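Local structure of tRNA dimethylallyltransferase (Bacillus halodurans, 3EXA) at residues M43-A48 with V216-I221; N191-G196 with G307-K312; E223-Y228 with D248-N253. The protein probably transfers a dimethylallyl group from dimethylallyl diphosphate to adenine 37 of tRNAs that read codons beginning with uridine, as a magnesium-dependent enzyme. All blocks are in the same frame, centred on the assembly; numbering follows the deposited sequence.

Contact 1. Residues M43-A48 with V216-I221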
HETATM    1  N   MSE A  43      13.878  -2.396  32.246  1.00 33.39           N
HETATM    2  CA  MSE A  43      13.203  -1.144  32.563  1.00 33.32           C
HETATM    3  C   MSE A  43      12.099  -1.493  33.549  1.00 30.48           C
HETATM    4  O   MSE A  43      10.932  -1.609  33.179  1.00 34.41           O
HETATM    5  CB  MSE A  43      12.613  -0.538  31.282  1.00 33.20           C
HETATM    6  CG  MSE A  43      13.680   0.008  30.327  1.00 35.92           C
HETATM    7 SE   MSE A  43      13.099   0.401  28.521  1.00 35.48          SE
HETATM    8  CE  MSE A  43      12.484   2.221  28.704  1.00 29.17           C
ATOM      9  N   ASP A  44      12.472  -1.676  34.807  1.00 29.38           N
ATOM     10  CA  ASP A  44      11.505  -2.053  35.825  1.00 26.40           C
ATOM     11  C   ASP A  44      11.013  -0.871  36.648  1.00 27.08           C
ATOM     12  O   ASP A  44       9.816  -0.737  36.910  1.00 24.68           O
ATOM     13  CB  ASP A  44      12.121  -3.106  36.750  1.00 32.46           C
ATOM     14  CG  ASP A  44      12.738  -4.267  35.987  1.00 34.61           C
ATOM     15  OD1 ASP A  44      12.074  -4.792  35.065  1.00 41.58           O
ATOM     16  OD2 ASP A  44      13.880  -4.662  36.314  1.00 32.75           O
ATOM     17  N   ILE A  45      11.936  -0.006  37.048  1.00 23.64           N
ATOM     18  CA  ILE A  45      11.582   1.149  37.858  1.00 21.86           C
ATOM     19  C   ILE A  45      10.771   2.187  37.109  1.00 17.79           C
ATOM     20  O   ILE A  45       9.651   2.505  37.499  1.00 24.90           O
ATOM     21  CB  ILE A  45      12.831   1.814  38.415  1.00 18.88           C
ATOM     22  CG1 ILE A  45      13.592   0.806  39.275  1.00 16.88           C
ATOM     23  CG2 ILE A  45      12.447   3.040  39.209  1.00 20.31           C
ATOM     24  CD1 ILE A  45      14.991   1.221  39.616  1.00 12.50           C
ATOM     25  N   GLY A  46      11.329   2.712  36.027  1.00 22.98           N
ATOM     26  CA  GLY A  46      10.620   3.726  35.261  1.00 20.88           C
ATOM     27  C   GLY A  46       9.255   3.300  34.752  1.00 25.41           C
ATOM     28  O   GLY A  46       8.415   4.139  34.451  1.00 22.27           O
ATOM     29  N   THR A  47       9.010   2.001  34.654  1.00 23.41           N
ATOM     30  CA  THR A  47       7.721   1.570  34.143  1.00 27.96           C
ATOM     31  C   THR A  47       6.789   1.020  35.217  1.00 31.38           C
ATOM     32  O   THR A  47       5.710   0.510  34.903  1.00 36.57           O
ATOM     33  CB  THR A  47       7.889   0.520  33.035  1.00 23.51           C
ATOM     34  OG1 THR A  47       8.274  -0.732  33.611  1.00 30.53           O
ATOM     35  CG2 THR A  47       8.966   0.959  32.054  1.00 26.17           C
ATOM     36  N   ALA A  48       7.195   1.136  36.481  1.00 30.91           N
ATOM     37  CA  ALA A  48       6.388   0.641  37.594  1.00 25.40           C
ATOM     38  C   ALA A  48       5.951  -0.789  37.311  1.00 29.62           C
ATOM     39  O   ALA A  48       4.781  -1.146  37.489  1.00 29.00           O
ATOM     40  CB  ALA A  48       5.167   1.531  37.799  1.00 28.86           C
ATOM     41  N   VAL A 216      12.601   7.741  41.866  1.00 13.73           N
ATOM     42  CA  VAL A 216      13.893   8.374  42.039  1.00 17.54           C
ATOM     43  C   VAL A 216      14.637   7.683  43.171  1.00 18.27           C
ATOM     44  O   VAL A 216      15.831   7.445  43.069  1.00 26.48           O
ATOM     45  CB  VAL A 216      13.751   9.863  42.347  1.00 13.24           C
ATOM     46  CG1 VAL A 216      15.117  10.470  42.583  1.00 20.68           C
ATOM     47  CG2 VAL A 216      13.052  10.554  41.192  1.00 18.25           C
ATOM     48  N   GLU A 217      13.920   7.349  44.236  1.00 18.41           N
ATOM     49  CA  GLU A 217      14.514   6.679  45.382  1.00 20.12           C
ATOM     50  C   GLU A 217      15.038   5.292  45.039  1.00 20.62           C
ATOM     51  O   GLU A 217      16.111   4.912  45.498  1.00 23.32           O
ATOM     52  CB  GLU A 217      13.499   6.570  46.528  1.00 16.31           C
ATOM     53  CG  GLU A 217      13.163   7.904  47.198  1.00 21.92           C
ATOM     54  CD  GLU A 217      12.288   7.747  48.440  1.00 23.06           C
ATOM     55  OE1 GLU A 217      12.604   6.896  49.303  1.00 21.73           O
ATOM     56  OE2 GLU A 217      11.292   8.490  48.562  1.00 22.44           O
ATOM     57  N   GLU A 218      14.288   4.541  44.233  1.00 20.08           N
ATOM     58  CA  GLU A 218      14.683   3.181  43.848  1.00 19.74           C
ATOM     59  C   GLU A 218      15.816   3.135  42.838  1.00 16.88           C
ATOM     60  O   GLU A 218      16.477   2.113  42.696  1.00 16.75           O
ATOM     61  CB  GLU A 218      13.483   2.422  43.284  1.00 25.94           C
ATOM     62  CG  GLU A 218      12.509   1.953  44.344  1.00 34.86           C
ATOM     63  CD  GLU A 218      11.122   1.692  43.790  1.00 45.82           C
ATOM     64  OE1 GLU A 218      10.232   1.325  44.582  1.00 42.71           O
ATOM     65  OE2 GLU A 218      10.916   1.857  42.564  1.00 50.14           O
ATOM     66  N   GLY A 219      16.031   4.239  42.129  1.00 14.82           N
ATOM     67  CA  GLY A 219      17.105   4.277  41.156  1.00 20.45           C
ATOM     68  C   GLY A 219      16.744   4.643  39.726  1.00 19.31           C
ATOM     69  O   GLY A 219      17.477   4.284  38.808  1.00 24.05           O
ATOM     70  N   LEU A 220      15.641   5.352  39.518  1.00 18.52           N
ATOM     71  CA  LEU A 220      15.250   5.741  38.166  1.00 19.78           C
ATOM     72  C   LEU A 220      16.448   6.271  37.382  1.00 20.50           C
ATOM     73  O   LEU A 220      16.756   5.772  36.302  1.00 20.81           O
ATOM     74  CB  LEU A 220      14.171   6.824  38.213  1.00 17.76           C
ATOM     75  CG  LEU A 220      13.691   7.268  36.829  1.00 13.13           C
ATOM     76  CD1 LEU A 220      13.153   6.054  36.072  1.00  6.32           C
ATOM     77  CD2 LEU A 220      12.616   8.334  36.972  1.00  5.71           C
ATOM     78  N   ILE A 221      17.116   7.281  37.941  1.00 19.99           N
ATOM     79  CA  ILE A 221      18.285   7.901  37.314  1.00 24.60           C
ATOM     80  C   ILE A 221      19.328   6.878  36.866  1.00 20.10           C
ATOM     81  O   ILE A 221      19.839   6.955  35.751  1.00 20.32           O
ATOM     82  CB  ILE A 221      18.972   8.909  38.274  1.00 23.94           C
ATOM     83  CG1 ILE A 221      17.967   9.964  38.724  1.00 14.56           C
ATOM     84  CG2 ILE A 221      20.141   9.575  37.569  1.00 16.64           C
ATOM     85  CD1 ILE A 221      18.504  10.912  39.756  1.00 28.68           C
TER
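Gly46 and Leu220 bring the two backbones nearest, their CA atoms 5.8 Å apart. Residues 45-48 form a type I beta turn, closed by Ala48 N to Ile45 O, and it faces the point where helix 201-218 ends and helix 220-229 begins. Gly219 makes that break: its positive phi of 124° would jam a CB against the carbonyl before it. Ile45 carries the contact. Its CD1 rests on the last carbonyl of the first helix, 3.5 Å from Glu218 O. The other branch, CG2, lies anti to the backbone N (chi1 -60° for CG1) and reaches between Glu218 OE2 and Leu220, 4.3 Å from Leu220 CB. Leu220 sets CD1 against the CA of Gly46 at 3.5 Å; a side chain at Gly46 would crowd that methyl. The contact is van der Waals packing, partly against polar atoms, while Glu223, one turn into the second helix, accepts hydrogen bonds from Ile45 N and Gly46 N. Met215 flanks Ile45 and Leu220 alike. Gly219 is the C-prime residue of a Schellman motif, with Leu220 N bonded to Met215 O and a weak bond from Gly219 N to Val216 O, and it doubles as N-cap residue of helix 220-229.

Contact 2. Residues N191-G196 with G307-K312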
ATOM      1  N   ASN A 191     -17.267 -11.713  25.148  1.00 17.92           N
ATOM      2  CA  ASN A 191     -18.303 -11.528  26.162  1.00 26.15           C
ATOM      3  C   ASN A 191     -17.475 -10.662  27.100  1.00 21.29           C
ATOM      4  O   ASN A 191     -16.862 -11.161  28.048  1.00 23.06           O
ATOM      5  CB  ASN A 191     -18.648 -12.861  26.843  1.00 27.14           C
ATOM      6  CG  ASN A 191     -19.606 -12.696  28.015  1.00 25.49           C
ATOM      7  OD1 ASN A 191     -19.803 -11.588  28.527  1.00 22.32           O
ATOM      8  ND2 ASN A 191     -20.189 -13.805  28.460  1.00 19.77           N
ATOM      9  N   LEU A 192     -17.423  -9.372  26.795  1.00 23.72           N
ATOM     10  CA  LEU A 192     -16.619  -8.447  27.566  1.00 16.53           C
ATOM     11  C   LEU A 192     -17.323  -7.674  28.670  1.00 21.69           C
ATOM     12  O   LEU A 192     -18.484  -7.269  28.548  1.00 20.09           O
ATOM     13  CB  LEU A 192     -15.920  -7.465  26.617  1.00 19.93           C
ATOM     14  CG  LEU A 192     -14.944  -6.422  27.199  1.00 25.54           C
ATOM     15  CD1 LEU A 192     -13.957  -6.019  26.139  1.00 20.26           C
ATOM     16  CD2 LEU A 192     -15.704  -5.198  27.699  1.00 31.03           C
ATOM     17  N   VAL A 193     -16.579  -7.508  29.760  1.00 21.52           N
ATOM     18  CA  VAL A 193     -16.986  -6.755  30.931  1.00 18.37           C
ATOM     19  C   VAL A 193     -15.787  -5.835  31.181  1.00 20.97           C
ATOM     20  O   VAL A 193     -14.666  -6.287  31.449  1.00 25.36           O
ATOM     21  CB  VAL A 193     -17.224  -7.664  32.158  1.00 21.31           C
ATOM     22  CG1 VAL A 193     -17.523  -6.814  33.386  1.00 20.35           C
ATOM     23  CG2 VAL A 193     -18.397  -8.599  31.891  1.00 19.46           C
HETATM   24  N   MSE A 194     -16.028  -4.539  31.047  1.00 20.08           N
HETATM   25  CA  MSE A 194     -14.991  -3.546  31.222  1.00 18.81           C
HETATM   26  C   MSE A 194     -15.292  -2.685  32.443  1.00 16.61           C
HETATM   27  O   MSE A 194     -16.361  -2.085  32.531  1.00 20.57           O
HETATM   28  CB  MSE A 194     -14.927  -2.675  29.973  1.00 11.96           C
HETATM   29  CG  MSE A 194     -13.564  -2.100  29.688  1.00 36.83           C
HETATM   30 SE   MSE A 194     -13.451  -1.332  27.914  1.00 54.64          SE
HETATM   31  CE  MSE A 194     -12.424   0.241  28.360  1.00 55.76           C
ATOM     32  N   ILE A 195     -14.361  -2.630  33.385  1.00 16.88           N
ATOM     33  CA  ILE A 195     -14.550  -1.819  34.585  1.00 17.52           C
ATOM     34  C   ILE A 195     -13.460  -0.762  34.633  1.00 16.25           C
ATOM     35  O   ILE A 195     -12.353  -0.987  34.155  1.00 19.45           O
ATOM     36  CB  ILE A 195     -14.447  -2.665  35.877  1.00 21.56           C
ATOM     37  CG1 ILE A 195     -13.086  -3.352  35.927  1.00 23.79           C
ATOM     38  CG2 ILE A 195     -15.578  -3.700  35.936  1.00 21.92           C
ATOM     39  CD1 ILE A 195     -12.814  -4.077  37.208  1.00 28.70           C
ATOM     40  N   GLY A 196     -13.767   0.393  35.209  1.00 22.78           N
ATOM     41  CA  GLY A 196     -12.768   1.440  35.299  1.00 19.23           C
ATOM     42  C   GLY A 196     -12.575   1.879  36.736  1.00 19.23           C
ATOM     43  O   GLY A 196     -13.542   1.985  37.488  1.00 21.94           O
ATOM     44  N   GLY A 307     -21.390 -11.421  38.000  1.00 28.40           N
ATOM     45  CA  GLY A 307     -22.776 -11.398  37.564  1.00 15.22           C
ATOM     46  C   GLY A 307     -22.944 -11.083  36.088  1.00 19.91           C
ATOM     47  O   GLY A 307     -23.570 -11.854  35.360  1.00 21.12           O
ATOM     48  N   LYS A 308     -22.380  -9.968  35.630  1.00 22.60           N
ATOM     49  CA  LYS A 308     -22.517  -9.581  34.223  1.00 26.26           C
ATOM     50  C   LYS A 308     -22.013 -10.666  33.279  1.00 25.51           C
ATOM     51  O   LYS A 308     -22.624 -10.911  32.241  1.00 31.27           O
ATOM     52  CB  LYS A 308     -21.783  -8.265  33.939  1.00 20.75           C
ATOM     53  CG  LYS A 308     -22.109  -7.639  32.582  1.00 15.94           C
ATOM     54  CD  LYS A 308     -21.295  -6.364  32.367  1.00 43.31           C
ATOM     55  CE  LYS A 308     -21.571  -5.689  31.013  1.00 42.89           C
ATOM     56  NZ  LYS A 308     -20.759  -4.445  30.827  1.00 32.72           N
ATOM     57  N   LEU A 309     -20.908 -11.322  33.625  1.00 30.64           N
ATOM     58  CA  LEU A 309     -20.389 -12.388  32.769  1.00 25.23           C
ATOM     59  C   LEU A 309     -21.414 -13.507  32.623  1.00 24.66           C
ATOM     60  O   LEU A 309     -21.615 -14.033  31.530  1.00 26.67           O
ATOM     61  CB  LEU A 309     -19.088 -12.958  33.335  1.00 25.25           C
ATOM     62  CG  LEU A 309     -17.831 -12.120  33.101  1.00 23.59           C
ATOM     63  CD1 LEU A 309     -16.657 -12.751  33.833  1.00 20.41           C
ATOM     64  CD2 LEU A 309     -17.561 -12.027  31.607  1.00 19.61           C
ATOM     65  N   GLU A 310     -22.065 -13.859  33.729  1.00 25.05           N
ATOM     66  CA  GLU A 310     -23.070 -14.917  33.733  1.00 23.60           C
ATOM     67  C   GLU A 310     -24.360 -14.550  33.019  1.00 21.99           C
ATOM     68  O   GLU A 310     -24.936 -15.385  32.329  1.00 20.59           O
ATOM     69  CB  GLU A 310     -23.428 -15.328  35.158  1.00 25.21           C
ATOM     70  CG  GLU A 310     -24.411 -16.485  35.210  1.00 24.83           C
ATOM     71  CD  GLU A 310     -23.832 -17.746  34.600  1.00 36.86           C
ATOM     72  OE1 GLU A 310     -24.538 -18.781  34.559  1.00 38.51           O
ATOM     73  OE2 GLU A 310     -22.663 -17.700  34.160  1.00 37.06           O
ATOM     74  N   GLU A 311     -24.840 -13.324  33.195  1.00 20.35           N
ATOM     75  CA  GLU A 311     -26.072 -12.954  32.522  1.00 25.74           C
ATOM     76  C   GLU A 311     -25.846 -12.791  31.019  1.00 24.17           C
ATOM     77  O   GLU A 311     -26.769 -12.997  30.228  1.00 26.49           O
ATOM     78  CB  GLU A 311     -26.665 -11.673  33.107  1.00 30.53           C
ATOM     79  CG  GLU A 311     -25.962 -10.425  32.666  1.00 34.13           C
ATOM     80  CD  GLU A 311     -26.697  -9.175  33.093  1.00 29.55           C
ATOM     81  OE1 GLU A 311     -27.916  -9.089  32.842  1.00 26.61           O
ATOM     82  OE2 GLU A 311     -26.055  -8.277  33.672  1.00 36.73           O
ATOM     83  N   LYS A 312     -24.628 -12.427  30.618  1.00 21.13           N
ATOM     84  CA  LYS A 312     -24.334 -12.278  29.193  1.00 24.10           C
ATOM     85  C   LYS A 312     -24.229 -13.678  28.610  1.00 22.27           C
ATOM     86  O   LYS A 312     -24.689 -13.935  27.501  1.00 28.92           O
ATOM     87  CB  LYS A 312     -23.022 -11.508  28.971  1.00 24.83           C
ATOM     88  CG  LYS A 312     -23.124 -10.018  29.279  1.00 27.82           C
ATOM     89  CD  LYS A 312     -21.762  -9.338  29.251  1.00 36.38           C
ATOM     90  CE  LYS A 312     -21.205  -9.198  27.844  1.00 39.44           C
ATOM     91  NZ  LYS A 312     -21.864  -8.099  27.087  1.00 37.85           N
TER
HETATM   92  O   HOH W   1     -19.557  -7.894  25.025  1.00 21.02           O
HETATM   93  O   HOH W   2     -18.934  -2.904  32.496  1.00 11.29           O
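Val193 and Leu309 supply the apolar part of this contact, where residues 191-196 of the strand run nearly antiparallel to residues 307-312 of the C-terminal helix, 156° between the axes and 8.5 Å at their closest. The CG2 methyl of Val193 meets Leu309 CD2 at 3.5 Å, the two side chains set at a slant to one another. The same methyl also touches the aliphatic part of Lys308, whose CD comes within 3.7 Å of Val193 CG2. Lys308 stays extended to its end, sliding past the valine in the opposite direction so that CB, CG and CD pack on Val193 CG2 and CD also touches CG1. Phe304, a turn earlier on the helix, also packs on Val193. Lys312 starts against the Asn191 amide, its CB 3.7 Å from Asn191 CG.

The strand is an inner member of the parallel sheet of this P-loop NTPase-like fold, hydrogen-bonded on one side to strand 4-9 and on the other to 284-288, and the C-terminal helix covers one face of it.

Direct polar contact is slight: Asn191 ND2 gives a weak hydrogen bond to Leu309 O, 3.4 Å long with a 158° angle at the hydrogen. Asn191 OD1 has no polar partner in the model, though its modelled position against Lys312 is doubtful.

Two waters do more of the polar bridging. One accepts from Leu192 N and from Lys312 NZ, at 3.1 Å each, NZ being turned there by a bend at chi4 (76°). The second donates to Met194 O at 2.7 Å and accepts from Lys308 NZ.

Contact 3. Residues E223-Y228 with D248-N253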
ATOM      1  N   GLU A 223      18.828   3.729  36.308  1.00 18.17           N
ATOM      2  CA  GLU A 223      18.178   2.926  35.285  1.00 17.20           C
ATOM      3  C   GLU A 223      18.248   3.620  33.933  1.00 17.93           C
ATOM      4  O   GLU A 223      18.461   2.968  32.912  1.00 26.01           O
ATOM      5  CB  GLU A 223      16.713   2.657  35.663  1.00 13.29           C
ATOM      6  CG  GLU A 223      15.994   1.723  34.698  1.00 16.37           C
ATOM      7  CD  GLU A 223      14.544   1.477  35.065  1.00 20.86           C
ATOM      8  OE1 GLU A 223      13.747   2.441  35.068  1.00 30.88           O
ATOM      9  OE2 GLU A 223      14.193   0.314  35.354  1.00 32.29           O
ATOM     10  N   ALA A 224      18.072   4.938  33.925  1.00 18.77           N
ATOM     11  CA  ALA A 224      18.135   5.716  32.683  1.00 20.88           C
ATOM     12  C   ALA A 224      19.580   5.734  32.195  1.00 17.61           C
ATOM     13  O   ALA A 224      19.846   5.477  31.021  1.00 18.67           O
ATOM     14  CB  ALA A 224      17.638   7.155  32.924  1.00 10.45           C
ATOM     15  N   LYS A 225      20.515   6.028  33.096  1.00 18.50           N
ATOM     16  CA  LYS A 225      21.929   6.066  32.729  1.00 17.22           C
ATOM     17  C   LYS A 225      22.414   4.787  32.074  1.00 18.26           C
ATOM     18  O   LYS A 225      23.271   4.828  31.190  1.00 32.07           O
ATOM     19  CB  LYS A 225      22.810   6.371  33.944  1.00 23.64           C
ATOM     20  CG  LYS A 225      22.673   7.784  34.477  1.00 23.43           C
ATOM     21  CD  LYS A 225      23.552   8.011  35.703  1.00 22.21           C
ATOM     22  CE  LYS A 225      25.027   7.870  35.392  1.00 18.53           C
ATOM     23  NZ  LYS A 225      25.813   7.913  36.655  1.00 26.92           N
ATOM     24  N   LYS A 226      21.889   3.645  32.496  1.00 25.04           N
ATOM     25  CA  LYS A 226      22.319   2.389  31.890  1.00 21.53           C
ATOM     26  C   LYS A 226      21.842   2.306  30.436  1.00 18.19           C
ATOM     27  O   LYS A 226      22.607   1.925  29.556  1.00 18.81           O
ATOM     28  CB  LYS A 226      21.800   1.200  32.702  1.00 26.20           C
ATOM     29  CG  LYS A 226      22.367   1.120  34.118  1.00 36.87           C
ATOM     30  CD  LYS A 226      21.819  -0.093  34.866  1.00 46.10           C
ATOM     31  CE  LYS A 226      22.405  -0.207  36.267  1.00 45.56           C
ATOM     32  NZ  LYS A 226      21.829  -1.350  37.033  1.00 54.83           N
ATOM     33  N   LEU A 227      20.588   2.670  30.179  1.00 17.06           N
ATOM     34  CA  LEU A 227      20.065   2.641  28.818  1.00 19.89           C
ATOM     35  C   LEU A 227      20.773   3.685  27.966  1.00 24.04           C
ATOM     36  O   LEU A 227      21.019   3.483  26.776  1.00 25.29           O
ATOM     37  CB  LEU A 227      18.572   2.934  28.815  1.00 20.47           C
ATOM     38  CG  LEU A 227      17.709   1.876  29.506  1.00 24.74           C
ATOM     39  CD1 LEU A 227      16.283   2.378  29.574  1.00 30.15           C
ATOM     40  CD2 LEU A 227      17.779   0.556  28.742  1.00 19.65           C
ATOM     41  N   TYR A 228      21.092   4.808  28.592  1.00 25.42           N
ATOM     42  CA  TYR A 228      21.761   5.921  27.935  1.00 24.91           C
ATOM     43  C   TYR A 228      23.184   5.515  27.578  1.00 21.29           C
ATOM     44  O   TYR A 228      23.651   5.718  26.456  1.00 17.87           O
ATOM     45  CB  TYR A 228      21.799   7.106  28.901  1.00 27.63           C
ATOM     46  CG  TYR A 228      22.144   8.431  28.273  1.00 17.26           C
ATOM     47  CD1 TYR A 228      21.156   9.214  27.668  1.00 20.95           C
ATOM     48  CD2 TYR A 228      23.444   8.931  28.331  1.00 19.39           C
ATOM     49  CE1 TYR A 228      21.453  10.473  27.146  1.00 17.84           C
ATOM     50  CE2 TYR A 228      23.759  10.182  27.814  1.00 18.93           C
ATOM     51  CZ  TYR A 228      22.760  10.952  27.224  1.00 21.85           C
ATOM     52  OH  TYR A 228      23.067  12.194  26.723  1.00 13.81           O
ATOM     53  N   ASP A 248      16.771  14.317  28.940  1.00 13.51           N
ATOM     54  CA  ASP A 248      17.076  15.740  28.793  1.00 12.69           C
ATOM     55  C   ASP A 248      18.102  16.121  29.856  1.00 13.80           C
ATOM     56  O   ASP A 248      19.025  16.889  29.592  1.00 16.47           O
ATOM     57  CB  ASP A 248      15.823  16.602  28.963  1.00 14.55           C
ATOM     58  CG  ASP A 248      14.942  16.585  27.739  1.00 26.62           C
ATOM     59  OD1 ASP A 248      15.411  16.973  26.645  1.00 31.58           O
ATOM     60  OD2 ASP A 248      13.771  16.183  27.862  1.00 37.11           O
ATOM     61  N   TYR A 249      17.929  15.594  31.066  1.00 11.67           N
ATOM     62  CA  TYR A 249      18.870  15.874  32.150  1.00 15.69           C
ATOM     63  C   TYR A 249      20.263  15.363  31.773  1.00 13.95           C
ATOM     64  O   TYR A 249      21.252  16.091  31.874  1.00 13.70           O
ATOM     65  CB  TYR A 249      18.424  15.198  33.457  1.00  6.44           C
ATOM     66  CG  TYR A 249      19.550  15.056  34.464  1.00 20.20           C
ATOM     67  CD1 TYR A 249      20.124  16.182  35.060  1.00 14.10           C
ATOM     68  CD2 TYR A 249      20.077  13.798  34.786  1.00 10.63           C
ATOM     69  CE1 TYR A 249      21.193  16.066  35.947  1.00 15.76           C
ATOM     70  CE2 TYR A 249      21.149  13.670  35.674  1.00  8.62           C
ATOM     71  CZ  TYR A 249      21.700  14.813  36.248  1.00 19.97           C
ATOM     72  OH  TYR A 249      22.760  14.724  37.115  1.00 22.09           O
ATOM     73  N   LEU A 250      20.328  14.106  31.343  1.00 18.23           N
ATOM     74  CA  LEU A 250      21.589  13.481  30.950  1.00 19.51           C
ATOM     75  C   LEU A 250      22.260  14.232  29.794  1.00 22.24           C
ATOM     76  O   LEU A 250      23.482  14.257  29.696  1.00 17.24           O
ATOM     77  CB  LEU A 250      21.336  12.017  30.565  1.00 22.28           C
ATOM     78  CG  LEU A 250      21.637  10.884  31.551  1.00 24.70           C
ATOM     79  CD1 LEU A 250      21.655  11.363  32.985  1.00  8.68           C
ATOM     80  CD2 LEU A 250      20.603   9.785  31.342  1.00 20.19           C
ATOM     81  N   ASP A 251      21.446  14.828  28.924  1.00 19.77           N
ATOM     82  CA  ASP A 251      21.935  15.606  27.790  1.00 16.40           C
ATOM     83  C   ASP A 251      22.414  16.954  28.307  1.00 19.25           C
ATOM     84  O   ASP A 251      23.108  17.682  27.601  1.00 24.51           O
ATOM     85  CB  ASP A 251      20.821  15.860  26.770  1.00 18.58           C
ATOM     86  CG  ASP A 251      20.588  14.689  25.836  1.00 22.32           C
ATOM     87  OD1 ASP A 251      19.594  14.740  25.075  1.00 18.92           O
ATOM     88  OD2 ASP A 251      21.395  13.729  25.850  1.00 25.07           O
ATOM     89  N   GLY A 252      22.010  17.294  29.526  1.00 15.56           N
ATOM     90  CA  GLY A 252      22.413  18.556  30.118  1.00 11.37           C
ATOM     91  C   GLY A 252      21.575  19.733  29.666  1.00 14.86           C
ATOM     92  O   GLY A 252      22.024  20.878  29.728  1.00 29.57           O
ATOM     93  N   ASN A 253      20.354  19.458  29.224  1.00 14.39           N
ATOM     94  CA  ASN A 253      19.439  20.494  28.750  1.00 17.33           C
ATOM     95  C   ASN A 253      18.568  21.050  29.867  1.00 18.92           C
ATOM     96  O   ASN A 253      17.999  22.131  29.739  1.00 22.83           O
ATOM     97  CB  ASN A 253      18.527  19.930  27.656  1.00 20.75           C
ATOM     98  CG  ASN A 253      19.258  19.668  26.347  1.00 21.15           C
ATOM     99  OD1 ASN A 253      18.790  18.886  25.519  1.00 31.55           O
ATOM    100  ND2 ASN A 253      20.392  20.325  26.149  1.00 11.45           N
TER
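Leu250 and Tyr228 bury the most surface here, the leucine lying across one face of the tyrosine ring. Leu250 CB sits 3.8 Å from the ring centroid and 15° off the normal, a CH-pi contact, while CD2 covers the inner end of the ring, 3.7 Å from Tyr228 CG. The other methyl, CD1, turns to Lys225, whose CG it meets at 4.0 Å with the two side chains at about a right angle. Tyr228 has CG anti to the backbone N (chi1 -166°), and the ring stretches out to helix 244-251. At its far edge Asp251 OD2 lies in the ring plane and takes a hydrogen bond from Tyr228 OH, modelled at 2.4 Å, so short that its exact length is doubtful; ring and carboxylate planes stand 57° apart. The other carboxylate oxygen, OD1, forms a salt bridge with Arg233. A phenylalanine in place of Tyr228 would probably leave Asp251 OD2 without this donor. Ala224, a turn before the tyrosine, adds its CB against Leu250 CD2 and begins this face. The second half of helix 220-229 is thereby packed on the C-terminal end of helix 244-251; Tyr247 meets the Tyr228 ring edge-to-face, and helix 256-279 packs against Tyr249.

Contacts 1 and 3 share helix 220-229 and touch directly, their centres 13 Å apart: Glu223, on the helix segment of contact 3, bonds to the turn of contact 1. Contact 2 stands well away, its centre 35 Å from that of contact 1 and 44 Å from that of contact 3, with nearest atoms about 17 Å and about 26 Å apart; it lies on the opposite side of the chain's centre from contact 3. Along the chain contact 1 closes before contact 3 opens, contact 3 is nested within the loop closed by contact 2, and contacts 1 and 2 alternate. Strand 191-198 leads straight into helix 201-218, linking the sheet of contact 2 to the helical region in which contacts 1 and 3 lie.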